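Local coordinates for protein ditrans,polycis-undecaprenyl-diphosphate synthase ((2E,6E)-farnesyl-diphosphate specific) (Acinetobacter baumannii, PDB 6ACS) that probably catalyses the sequential condensation of isopentenyl diphosphate with farnesyl diphosphate to undecaprenyl diphosphate, the carrier-lipid precursor for bacterial cell-wall polysaccharides, at residues P44-C49 / E127-T132; G53-T58 / D177-D182; V135-M140 / L198-Y203. All coordinates share one frame; numbering follows the deposited sequence.

Interaction 1: residues P44-C49 / E127-T132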
loop_
_atom_site.group_PDB
_atom_site.type_symbol
_atom_site.label_atom_id
_atom_site.label_comp_id
_atom_site.label_asym_id
_atom_site.label_seq_id
_atom_site.Cartn_x
_atom_site.Cartn_y
_atom_site.Cartn_z
ATOM N N PRO B 44 -11.838 20.442 -13.547
ATOM C CA PRO B 44 -11.732 21.385 -12.418
ATOM C C PRO B 44 -10.760 20.923 -11.358
ATOM O O PRO B 44 -10.125 21.759 -10.698
ATOM C CB PRO B 44 -13.163 21.437 -11.859
ATOM C CG PRO B 44 -14.031 20.887 -12.933
ATOM C CD PRO B 44 -13.210 19.927 -13.705
ATOM N N ILE B 45 -10.622 19.601 -11.194
ATOM C CA ILE B 45 -9.694 19.038 -10.218
ATOM C C ILE B 45 -8.259 19.315 -10.641
ATOM O O ILE B 45 -7.419 19.746 -9.838
ATOM C CB ILE B 45 -9.943 17.525 -10.073
ATOM C CG1 ILE B 45 -11.401 17.246 -9.687
ATOM C CG2 ILE B 45 -8.915 16.873 -9.126
ATOM C CD1 ILE B 45 -11.847 17.906 -8.468
ATOM N N VAL B 46 -7.960 19.046 -11.914
ATOM C CA VAL B 46 -6.642 19.345 -12.457
ATOM C C VAL B 46 -6.307 20.819 -12.263
ATOM O O VAL B 46 -5.193 21.182 -11.849
ATOM C CB VAL B 46 -6.586 18.948 -13.942
ATOM C CG1 VAL B 46 -5.308 19.450 -14.564
ATOM C CG2 VAL B 46 -6.739 17.430 -14.093
ATOM N N GLU B 47 -7.260 21.695 -12.598
ATOM C CA GLU B 47 -7.014 23.132 -12.465
ATOM C C GLU B 47 -6.799 23.540 -11.010
ATOM O O GLU B 47 -5.961 24.406 -10.720
ATOM C CB GLU B 47 -8.158 23.930 -13.098
ATOM C CG GLU B 47 -8.256 23.639 -14.605
ATOM C CD GLU B 47 -9.485 24.222 -15.279
ATOM O OE1 GLU B 47 -10.010 25.240 -14.794
ATOM O OE2 GLU B 47 -9.918 23.653 -16.308
ATOM N N HIS B 48 -7.517 22.912 -10.073
ATOM C CA HIS B 48 -7.281 23.249 -8.674
ATOM C C HIS B 48 -5.889 22.803 -8.238
ATOM O O HIS B 48 -5.205 23.507 -7.479
ATOM C CB HIS B 48 -8.357 22.626 -7.780
ATOM C CG HIS B 48 -8.319 23.129 -6.369
ATOM N ND1 HIS B 48 -8.644 24.427 -6.036
ATOM C CD2 HIS B 48 -7.961 22.522 -5.213
ATOM C CE1 HIS B 48 -8.521 24.588 -4.728
ATOM N NE2 HIS B 48 -8.102 23.450 -4.207
ATOM N N CYS B 49 -5.453 21.627 -8.705
ATOM C CA CYS B 49 -4.110 21.170 -8.363
ATOM C C CYS B 49 -3.064 22.156 -8.866
ATOM O O CYS B 49 -2.110 22.478 -8.151
ATOM C CB CYS B 49 -3.861 19.772 -8.934
ATOM S SG CYS B 49 -4.782 18.484 -8.046
ATOM N N GLU B 127 6.465 22.157 -17.005
ATOM C CA GLU B 127 7.139 21.872 -15.749
ATOM C C GLU B 127 6.353 22.265 -14.502
ATOM O O GLU B 127 6.902 22.173 -13.400
ATOM C CB GLU B 127 8.503 22.568 -15.753
ATOM C CG GLU B 127 8.405 24.067 -16.005
ATOM C CD GLU B 127 8.305 24.873 -14.720
ATOM O OE1 GLU B 127 8.672 24.336 -13.651
ATOM O OE2 GLU B 127 7.842 26.034 -14.777
ATOM N N ALA B 128 5.083 22.667 -14.611
ATOM C CA ALA B 128 4.406 23.074 -13.383
ATOM C C ALA B 128 3.761 21.915 -12.636
ATOM O O ALA B 128 3.697 21.946 -11.401
ATOM C CB ALA B 128 3.325 24.113 -13.684
ATOM N N MET B 129 3.296 20.897 -13.346
ATOM C CA MET B 129 2.639 19.763 -12.707
ATOM C C MET B 129 2.691 18.608 -13.686
ATOM O O MET B 129 2.773 18.826 -14.894
ATOM C CB MET B 129 1.189 20.071 -12.327
ATOM C CG MET B 129 0.541 18.984 -11.491
ATOM S SD MET B 129 -1.165 19.369 -11.044
ATOM C CE MET B 129 -2.040 18.938 -12.545
ATOM N N THR B 130 2.698 17.388 -13.157
ATOM C CA THR B 130 2.580 16.186 -13.967
ATOM C C THR B 130 1.227 15.539 -13.706
ATOM O O THR B 130 0.885 15.242 -12.555
ATOM C CB THR B 130 3.707 15.205 -13.671
ATOM O OG1 THR B 130 4.948 15.805 -14.044
ATOM C CG2 THR B 130 3.498 13.905 -14.455
ATOM N N LEU B 131 0.471 15.326 -14.773
ATOM C CA LEU B 131 -0.767 14.568 -14.740
ATOM C C LEU B 131 -0.491 13.186 -15.332
ATOM O O LEU B 131 -0.110 13.071 -16.500
ATOM C CB LEU B 131 -1.866 15.288 -15.525
ATOM C CG LEU B 131 -3.166 14.495 -15.751
ATOM C CD1 LEU B 131 -3.824 14.166 -14.424
ATOM C CD2 LEU B 131 -4.132 15.283 -16.630
ATOM N N THR B 132 -0.649 12.148 -14.521
ATOM C CA THR B 132 -0.409 10.781 -14.965
ATOM C C THR B 132 -1.728 10.033 -15.053
ATOM O O THR B 132 -2.516 10.031 -14.096
ATOM C CB THR B 132 0.546 10.055 -14.016
ATOM O OG1 THR B 132 1.808 10.742 -14.011
ATOM C CG2 THR B 132 0.757 8.603 -14.487
#

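Interaction 2: residues G53-T58 / D177-D182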
loop_
_atom_site.group_PDB
_atom_site.type_symbol
_atom_site.label_atom_id
_atom_site.label_comp_id
_atom_site.label_asym_id
_atom_site.label_seq_id
_atom_site.Cartn_x
_atom_site.Cartn_y
_atom_site.Cartn_z
ATOM N N GLY B 53 -0.468 24.417 -6.400
ATOM C CA GLY B 53 0.923 24.050 -6.345
ATOM C C GLY B 53 1.179 22.571 -6.168
ATOM O O GLY B 53 2.317 22.195 -5.886
ATOM N N VAL B 54 0.158 21.728 -6.323
ATOM C CA VAL B 54 0.370 20.281 -6.313
ATOM C C VAL B 54 1.310 19.919 -7.454
ATOM O O VAL B 54 1.135 20.375 -8.586
ATOM C CB VAL B 54 -0.976 19.553 -6.448
ATOM C CG1 VAL B 54 -0.772 18.029 -6.548
ATOM C CG2 VAL B 54 -1.895 19.891 -5.293
ATOM N N ARG B 55 2.322 19.102 -7.163
ATOM C CA ARG B 55 3.318 18.780 -8.180
ATOM C C ARG B 55 2.909 17.626 -9.089
ATOM O O ARG B 55 3.405 17.534 -10.221
ATOM C CB ARG B 55 4.654 18.432 -7.524
ATOM C CG ARG B 55 5.258 19.600 -6.768
ATOM C CD ARG B 55 6.639 19.266 -6.252
ATOM N NE ARG B 55 7.419 20.473 -5.986
ATOM C CZ ARG B 55 8.145 21.113 -6.900
ATOM N NH1 ARG B 55 8.190 20.669 -8.151
ATOM N NH2 ARG B 55 8.825 22.203 -6.563
ATOM N N ALA B 56 2.043 16.729 -8.615
ATOM C CA ALA B 56 1.678 15.552 -9.388
ATOM C C ALA B 56 0.262 15.123 -9.036
ATOM O O ALA B 56 -0.124 15.133 -7.868
ATOM C CB ALA B 56 2.639 14.386 -9.128
ATOM N N LEU B 57 -0.496 14.753 -10.057
ATOM C CA LEU B 57 -1.834 14.187 -9.913
ATOM C C LEU B 57 -1.883 12.931 -10.762
ATOM O O LEU B 57 -1.598 12.992 -11.963
ATOM C CB LEU B 57 -2.907 15.183 -10.372
ATOM C CG LEU B 57 -4.327 14.639 -10.463
ATOM C CD1 LEU B 57 -4.837 14.241 -9.067
ATOM C CD2 LEU B 57 -5.219 15.689 -11.115
ATOM N N THR B 58 -2.222 11.799 -10.146
ATOM C CA THR B 58 -2.234 10.505 -10.830
ATOM C C THR B 58 -3.613 9.870 -10.674
ATOM O O THR B 58 -4.098 9.731 -9.546
ATOM C CB THR B 58 -1.144 9.583 -10.250
ATOM O OG1 THR B 58 0.139 10.229 -10.372
ATOM C CG2 THR B 58 -1.136 8.219 -10.956
ATOM N N ASP B 177 10.539 9.314 -10.161
ATOM C CA ASP B 177 11.140 10.642 -10.210
ATOM C C ASP B 177 10.184 11.717 -9.713
ATOM O O ASP B 177 10.531 12.902 -9.743
ATOM C CB ASP B 177 11.617 10.959 -11.630
ATOM C CG ASP B 177 10.490 10.927 -12.650
ATOM O OD1 ASP B 177 9.572 10.085 -12.524
ATOM O OD2 ASP B 177 10.568 11.695 -13.620
ATOM N N LEU B 178 8.990 11.334 -9.289
ATOM C CA LEU B 178 8.017 12.251 -8.713
ATOM C C LEU B 178 7.946 12.039 -7.208
ATOM O O LEU B 178 8.382 10.998 -6.701
ATOM C CB LEU B 178 6.631 12.032 -9.337
ATOM C CG LEU B 178 6.522 12.271 -10.845
ATOM C CD1 LEU B 178 5.110 11.944 -11.325
ATOM C CD2 LEU B 178 6.888 13.713 -11.208
ATOM N N PRO B 179 7.416 13.004 -6.453
ATOM C CA PRO B 179 7.238 12.786 -5.008
ATOM C C PRO B 179 6.360 11.573 -4.751
ATOM O O PRO B 179 5.509 11.228 -5.568
ATOM C CB PRO B 179 6.543 14.072 -4.535
ATOM C CG PRO B 179 6.846 15.090 -5.578
ATOM C CD PRO B 179 6.933 14.328 -6.878
ATOM N N ALA B 180 6.556 10.933 -3.592
ATOM C CA ALA B 180 5.666 9.843 -3.206
ATOM C C ALA B 180 4.260 10.391 -3.027
ATOM O O ALA B 180 4.078 11.568 -2.735
ATOM C CB ALA B 180 6.125 9.164 -1.914
ATOM N N VAL B 181 3.270 9.527 -3.218
ATOM C CA VAL B 181 1.870 9.937 -3.084
ATOM C C VAL B 181 1.596 10.314 -1.634
ATOM O O VAL B 181 1.843 9.527 -0.710
ATOM C CB VAL B 181 0.918 8.824 -3.555
ATOM C CG1 VAL B 181 -0.563 9.218 -3.279
ATOM C CG2 VAL B 181 1.124 8.535 -5.047
ATOM N N ASP B 182 1.102 11.537 -1.429
ATOM C CA ASP B 182 0.757 12.048 -0.105
ATOM C C ASP B 182 -0.699 11.839 0.234
ATOM O O ASP B 182 -1.052 11.694 1.423
ATOM C CB ASP B 182 1.005 13.556 -0.028
ATOM C CG ASP B 182 2.429 13.916 -0.189
ATOM O OD1 ASP B 182 3.289 13.285 0.462
ATOM O OD2 ASP B 182 2.688 14.842 -0.964
#

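Interaction 3: residues V135-M140 / L198-Y203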
loop_
_atom_site.group_PDB
_atom_site.type_symbol
_atom_site.label_atom_id
_atom_site.label_comp_id
_atom_site.label_asym_id
_atom_site.label_seq_id
_atom_site.Cartn_x
_atom_site.Cartn_y
_atom_site.Cartn_z
ATOM N N VAL B 135 -3.218 3.440 -17.299
ATOM C CA VAL B 135 -3.942 2.694 -18.323
ATOM C C VAL B 135 -3.402 1.273 -18.323
ATOM O O VAL B 135 -2.187 1.073 -18.432
ATOM C CB VAL B 135 -3.766 3.327 -19.718
ATOM C CG1 VAL B 135 -4.532 2.529 -20.778
ATOM C CG2 VAL B 135 -4.173 4.811 -19.708
ATOM N N SER B 136 -4.300 0.288 -18.212
ATOM C CA SER B 136 -3.891 -1.114 -18.089
ATOM C C SER B 136 -2.839 -1.258 -16.999
ATOM O O SER B 136 -1.812 -1.928 -17.173
ATOM C CB SER B 136 -3.370 -1.679 -19.415
ATOM O OG SER B 136 -4.413 -1.754 -20.369
ATOM N N TYR B 137 -3.100 -0.599 -15.873
ATOM C CA TYR B 137 -2.172 -0.497 -14.761
ATOM C C TYR B 137 -2.673 -1.309 -13.571
ATOM O O TYR B 137 -3.876 -1.353 -13.302
ATOM C CB TYR B 137 -1.999 0.976 -14.339
ATOM C CG TYR B 137 -1.108 1.089 -13.137
ATOM C CD1 TYR B 137 0.263 1.190 -13.290
ATOM C CD2 TYR B 137 -1.638 1.064 -11.847
ATOM C CE1 TYR B 137 1.105 1.249 -12.191
ATOM C CE2 TYR B 137 -0.811 1.118 -10.735
ATOM C CZ TYR B 137 0.560 1.200 -10.912
ATOM O OH TYR B 137 1.376 1.256 -9.815
ATOM N N GLY B 138 -1.744 -1.909 -12.838
ATOM C CA GLY B 138 -2.022 -2.399 -11.494
ATOM C C GLY B 138 -0.768 -2.270 -10.657
ATOM O O GLY B 138 0.345 -2.345 -11.177
ATOM N N GLY B 139 -0.944 -2.076 -9.346
ATOM C CA GLY B 139 0.226 -1.904 -8.491
ATOM C C GLY B 139 1.087 -3.152 -8.419
ATOM O O GLY B 139 2.321 -3.082 -8.369
ATOM N N MET B 140 0.448 -4.314 -8.384
ATOM C CA MET B 140 1.210 -5.549 -8.419
ATOM C C MET B 140 1.942 -5.705 -9.741
ATOM O O MET B 140 3.103 -6.130 -9.753
ATOM C CB MET B 140 0.292 -6.744 -8.175
ATOM C CG MET B 140 -0.181 -6.816 -6.723
ATOM S SD MET B 140 -1.219 -8.287 -6.414
ATOM C CE MET B 140 -2.765 -7.814 -7.157
ATOM N N LEU B 198 0.513 0.774 -4.948
ATOM C CA LEU B 198 0.882 0.156 -3.670
ATOM C C LEU B 198 2.235 0.651 -3.157
ATOM O O LEU B 198 2.365 1.071 -1.997
ATOM C CB LEU B 198 0.917 -1.364 -3.836
ATOM C CG LEU B 198 -0.371 -1.968 -4.384
ATOM C CD1 LEU B 198 -0.160 -3.469 -4.635
ATOM C CD2 LEU B 198 -1.573 -1.722 -3.454
ATOM N N TRP B 199 3.263 0.593 -4.002
ATOM C CA TRP B 199 4.579 1.074 -3.587
ATOM C C TRP B 199 4.547 2.573 -3.311
ATOM O O TRP B 199 5.054 3.042 -2.282
ATOM C CB TRP B 199 5.607 0.729 -4.672
ATOM C CG TRP B 199 7.025 1.159 -4.382
ATOM C CD1 TRP B 199 7.578 2.400 -4.610
ATOM C CD2 TRP B 199 8.072 0.348 -3.841
ATOM N NE1 TRP B 199 8.906 2.406 -4.222
ATOM C CE2 TRP B 199 9.231 1.152 -3.760
ATOM C CE3 TRP B 199 8.145 -0.991 -3.424
ATOM C CZ2 TRP B 199 10.438 0.665 -3.274
ATOM C CZ3 TRP B 199 9.351 -1.460 -2.951
ATOM C CH2 TRP B 199 10.468 -0.644 -2.869
ATOM N N GLN B 200 3.945 3.341 -4.230
ATOM C CA GLN B 200 4.049 4.793 -4.209
ATOM C C GLN B 200 3.175 5.422 -3.133
ATOM O O GLN B 200 3.432 6.563 -2.730
ATOM C CB GLN B 200 3.654 5.360 -5.576
ATOM C CG GLN B 200 4.510 4.830 -6.759
ATOM C CD GLN B 200 3.966 3.565 -7.431
ATOM O OE1 GLN B 200 3.245 2.771 -6.832
ATOM N NE2 GLN B 200 4.327 3.380 -8.691
ATOM N N ALA B 201 2.176 4.702 -2.650
ATOM C CA ALA B 201 1.262 5.235 -1.645
ATOM C C ALA B 201 1.507 4.625 -0.272
ATOM O O ALA B 201 0.617 4.668 0.592
ATOM C CB ALA B 201 -0.186 5.018 -2.092
ATOM N N ALA B 202 2.720 4.115 -0.036
ATOM C CA ALA B 202 3.010 3.420 1.215
ATOM C C ALA B 202 2.734 4.282 2.431
ATOM O O ALA B 202 2.386 3.749 3.494
ATOM C CB ALA B 202 4.468 2.984 1.269
ATOM N N TYR B 203 2.918 5.600 2.312
ATOM C CA TYR B 203 2.657 6.511 3.424
ATOM C C TYR B 203 1.551 7.524 3.115
ATOM O O TYR B 203 1.405 8.515 3.851
ATOM C CB TYR B 203 3.932 7.237 3.831
ATOM C CG TYR B 203 4.969 6.321 4.436
ATOM C CD1 TYR B 203 4.866 5.903 5.754
ATOM C CD2 TYR B 203 6.041 5.870 3.681
ATOM C CE1 TYR B 203 5.830 5.067 6.317
ATOM C CE2 TYR B 203 6.998 5.038 4.233
ATOM C CZ TYR B 203 6.890 4.650 5.543
ATOM O OH TYR B 203 7.846 3.822 6.075
HETATM O O HOH W 1 2.856 -0.176 -6.929
#

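Interaction 1: residues P44-C49 / E127-T132
Helix 42-52 packs on a face of the parallel sheet through the buried residues Val46 and Cys49, which meet Met129 and Leu131, also buried, of strand 129-134. The helix segment 44-49 and the strand run nearly antiparallel, at 152°, with their axes 10.2 Å apart at the closest point. The thioether of Met129 makes most of the contact with the helix. Its chain leaves the strand fully extended, with CG anti to the backbone N, and bends only at the last torsion (chi3 80°). The bend places the two ends of the thioether against different helix residues. Met129 SD lies 3.4 Å from Cys49 CB, a close carbon-sulfur approach. Met129 CE reaches Val46 CG1 at 3.9 Å and lies equally near the carbonyl oxygen of Val46. This is the helix-on-sheet layer of a beta-alpha-beta crossover: helix 42-52 links strand 12-17 to strand 56-61, its neighbour in the sheet, and also covers strand 129-134 beyond. The branches of Val46 are shared out. While CG1 serves Met129, CG2 faces Leu131, with 4.2 Å between Val46 CG2 and Leu131 CD2. Val46 and Leu131 both also touch Ile97 and Leu57, side chains of the strands flanking 129-134. Cys49 CB points at the strand, and chi1 (-72°) turns SG off to the side of its own backbone N. Cys49 also touches Phe221 of helix 218-235.

Interaction 2: residues G53-T58 / D177-D182
The start of strand 56-61 and the irregular loop 177-182 come nearest at Ala56 and Leu178, whose CA atoms are 7.2 Å apart. The loop leads into strand 183-186 and lies over one face of the parallel sheet. Leu57 points its side chain to the other face, where it touches Val13 and Ile15 of strand 12-17. Helix 42-52 ends in a Schellman motif at Gly53, which has positive phi, and the chain then turns into the strand. Ala56 and Leu178 direct their side chains at each other. With chi2 of Leu178 at 177°, its CD1 is anti to CA and extends the side chain to within 4.1 Å of Ala56 CB. Leu178 also rests on Thr130 of the neighbouring strand. The ring of Pro179 is a looser neighbour, with Pro179 CD 4.8 Å from Ala56 CB. At the exposed margin the aliphatic part of Arg55 runs out past this ring. Arg55 CD is 4.2 Å from Pro179 CG, and beyond it the guanidinium group makes a long, weak ion pair with Glu248. A second link is indirect and polar. His12 of strand 12-17 joins the two segments through both ring nitrogens: ND1 is hydrogen-bonded to the carbonyl O of Pro179, and NE2 to Thr58 OG1.

Interaction 3: residues V135-M140 / L198-Y203
Segment 135-140 turns into helix 139-155, with Gly138 at the N-cap, and meets 198-203 where Gly139 and Leu198 bring their CA atoms to 5.3 Å. Residues 198-200 have helical backbone angles, and a type I turn from Trp199 to Ala202 overlaps them. Gly139 carries no side chain, and Leu198 lies directly against its backbone, with Leu198 CG 4.2 Å from Gly139 CA. The leucine then lays CD1 over the first turn of the helix, with Leu198 CD1 3.9 Å from Met140 N. That nitrogen is itself hydrogen-bonded to Asn195 OD1. On the dimer side, Ala202 of the second subunit packs on Leu198. The polar half of the contact is built round Tyr137 and Gln200. They approach from opposite directions, ring and amide planes 56° apart. Tyr137 OH stands 3.8 Å from Gln200 NE2, yet the two groups are joined through Asp142: both are hydrogen-bonded to its OD2. Gln200 NE2 has a second bond, to the carbonyl O of Ser174. A bend at chi2 (90°) turns the amide of Gln200 back toward segment 135-140. Gln200 OE1 accepts a hydrogen bond from a water at 3.0 Å. The same water donates to Gly139 O at 3.3 Å and accepts from Trp199 N at 3.1 Å. With NE2 donating to two oxygens and OE1 receiving the water, the buried amide of Gln200 is probably held in one orientation, and the water ties the helix start to the turn.

Overall arrangement
Interactions 1 and 2 have centres about 10 Å apart and share the sheet, since strands 129-134 and 56-61 are neighbours. Probable hydrogen bonds of 2.9 Å join them, Leu57 N to Thr130 O and Thr132 N to Leu57 O. Interactions 2 and 3, with centres about 13 Å apart, meet through a probable 3.0 Å bond from Val181 N to Gln200 O. Interactions 1 and 3 adjoin only in sequence, and their centres are about 19 Å apart. Interaction 3 lies nearest the predicted substrate site: the Leu198 side chain is about 4 Å from that of Ile193 and about 10 Å from that of Arg186. The other two lie away from the predicted substrate and magnesium sites.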